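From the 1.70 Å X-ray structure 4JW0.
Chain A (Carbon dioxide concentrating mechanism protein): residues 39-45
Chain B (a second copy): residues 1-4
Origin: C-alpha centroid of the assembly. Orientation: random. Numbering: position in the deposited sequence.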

# COMPACT_ATOMS: atom_id res chain seq x y z
N GLN A 39 3.26 -2.73 16.03
CA GLN A 39 2.95 -1.77 14.97
C GLN A 39 1.92 -0.71 15.38
O GLN A 39 1.03 -0.96 16.19
CB GLN A 39 2.43 -2.52 13.75
CG GLN A 39 3.51 -3.29 12.99
CD GLN A 39 4.03 -4.50 13.74
OE1 GLN A 39 3.27 -5.21 14.41
NE2 GLN A 39 5.33 -4.75 13.64
N TYR A 40 2.03 0.48 14.80
CA TYR A 40 1.09 1.56 15.06
C TYR A 40 0.73 2.32 13.77
O TYR A 40 1.41 2.20 12.74
CB TYR A 40 1.68 2.55 16.07
CG TYR A 40 2.70 3.47 15.44
CD1 TYR A 40 4.04 3.11 15.35
CD2 TYR A 40 2.32 4.70 14.91
CE1 TYR A 40 4.97 3.94 14.76
CE2 TYR A 40 3.24 5.54 14.32
CZ TYR A 40 4.57 5.15 14.25
OH TYR A 40 5.49 5.98 13.65
N GLU A 41 -0.34 3.09 13.84
CA GLU A 41 -0.72 4.01 12.77
C GLU A 41 -1.31 5.23 13.43
O GLU A 41 -1.99 5.12 14.46
CB GLU A 41 -1.77 3.37 11.85
CG GLU A 41 -2.09 4.19 10.59
CD GLU A 41 -1.07 3.99 9.47
OE1 GLU A 41 -0.39 2.95 9.45
OE2 GLU A 41 -0.94 4.88 8.60
N VAL A 42 -1.05 6.41 12.88
CA VAL A 42 -1.72 7.62 13.33
C VAL A 42 -2.86 7.92 12.36
O VAL A 42 -2.65 8.03 11.15
CB VAL A 42 -0.77 8.83 13.42
CG1 VAL A 42 -1.51 10.06 13.90
CG2 VAL A 42 0.40 8.51 14.35
N ALA A 43 -4.07 8.01 12.89
CA ALA A 43 -5.26 8.14 12.06
C ALA A 43 -6.07 9.38 12.41
O ALA A 43 -6.13 9.80 13.57
CB ALA A 43 -6.12 6.89 12.19
N ALA A 44 -6.69 9.97 11.39
CA ALA A 44 -7.64 11.04 11.60
C ALA A 44 -8.90 10.47 12.24
O ALA A 44 -9.41 9.43 11.81
CB ALA A 44 -7.98 11.71 10.29
N ASP A 45 -9.40 11.15 13.27
CA ASP A 45 -10.57 10.68 13.99
C ASP A 45 -11.70 11.69 13.98
O ASP A 45 -11.66 12.68 14.72
CB ASP A 45 -10.23 10.34 15.44
CG ASP A 45 -11.44 9.83 16.22
OD1 ASP A 45 -12.35 9.25 15.59
OD2 ASP A 45 -11.49 10.01 17.45
N MET B 1 -1.20 7.64 8.79
CA MET B 1 0.07 8.41 8.91
C MET B 1 1.00 7.71 9.88
O MET B 1 0.57 6.87 10.68
CB MET B 1 -0.20 9.84 9.40
CG MET B 1 -0.98 10.71 8.41
SD MET B 1 -2.76 10.41 8.38
CE MET B 1 -3.24 11.14 9.95
N GLN B 2 2.28 8.05 9.80
CA GLN B 2 3.22 7.57 10.80
C GLN B 2 4.15 8.69 11.24
O GLN B 2 4.11 9.80 10.73
CB GLN B 2 3.98 6.35 10.28
CG GLN B 2 3.14 5.07 10.32
CD GLN B 2 3.95 3.82 10.06
OE1 GLN B 2 4.66 3.73 9.06
NE2 GLN B 2 3.84 2.85 10.95
N ILE B 3 4.98 8.38 12.23
CA ILE B 3 5.89 9.36 12.81
C ILE B 3 7.30 9.11 12.30
O ILE B 3 7.80 7.99 12.33
CB ILE B 3 5.88 9.27 14.35
CG1 ILE B 3 4.45 9.46 14.88
CG2 ILE B 3 6.80 10.33 14.94
CD1 ILE B 3 4.28 9.01 16.32
N GLY B 4 7.93 10.17 11.81
CA GLY B 4 9.28 10.06 11.31
C GLY B 4 10.19 11.06 12.00
O GLY B 4 9.74 12.12 12.42

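The strongest polar contact centres on the amino terminus of chain B. B:Met1 N lies 2.8 Å from A:Glu41 OE2, a separation that qualifies as both a hydrogen bond and a salt bridge: a free terminal amine normally carries positive charge, and the carboxylate supplies the opposite one. The same nitrogen also donates to the backbone, with B:Met1 N and A:Val42 O again 2.8 Å apart. A terminal amine has more hydrogens to give than a peptide NH, so it can serve two acceptors at once. A:Glu41 reaches it with chi1 t and chi2 p; its CA-to-CB bond points sideways to the other stretch, yet the end of the side chain comes nearer.

The return bond is nearly linear. A:Val42 N donates to B:Met1 O over 2.8 Å with an N-H...acceptor angle of 167°, so A:Val42 and B:Met1 are joined through N and O of both residues. The backbone register agrees, since these two residues have the closest CA atoms across the stretches, at 4.8 Å. This pairing is local and does not extend into a continuous ladder: the strand axes of 39-44 and 2-4 make an angle of 108° between their N-to-C directions and approach no closer than 6.5 Å. Beyond the A:Val42–B:Met1 pair, the hydrogen bonds therefore depend on side chains. Short distance alone is not evidence of bonding here: A:Glu41 OE2 and B:Met1 O are 3.3 Å apart, but both are acceptors.

A:Tyr40 supplies two further anchors, one from its backbone and one from its side chain. B:Gln2 NE2 donates to A:Tyr40 O at 3.1 Å, with a more bent angle of 143°; the same amide nitrogen lies over one face of the tyrosine ring. At the ring edge, near its plane, B:Ile3 N donates to A:Tyr40 OH at 2.8 Å and 158°. The phenol thus satisfies a backbone NH of the second strand, and its oxygen is also hydrogen-bonded elsewhere in the structure. The carbonyl of B:Ile3 is not a partner, because A:Tyr40 OH to B:Ile3 O, at 3.3 Å, has poor angular geometry.

Apolar packing fills in around these bonds. A:Val42 CB meets B:Met1 CB at 4.2 Å, beside the paired backbones, and A:Val42 CG2 lies 4.2 Å from B:Ile3 CG1. The aromatic ring adds A:Tyr40 CE2 against B:Ile3 CD1 at 4.1 Å, so B:Ile3 combines a polar backbone contact with hydrocarbon contacts. B:Met1 continues along chain A: its CE methyl comes within 3.9 Å of A:Ala44 N.

Together the stretches bury 406 Å², of which B:Met1 contributes the largest share, 101 Å², followed by A:Tyr40 at 86 Å². Within the contact, A:Ala43 directs its CA-to-CB bond away and is scarcely covered; at the ends, A:Gln39, A:Asp45 and B:Gly4 lose no area to the other stretch.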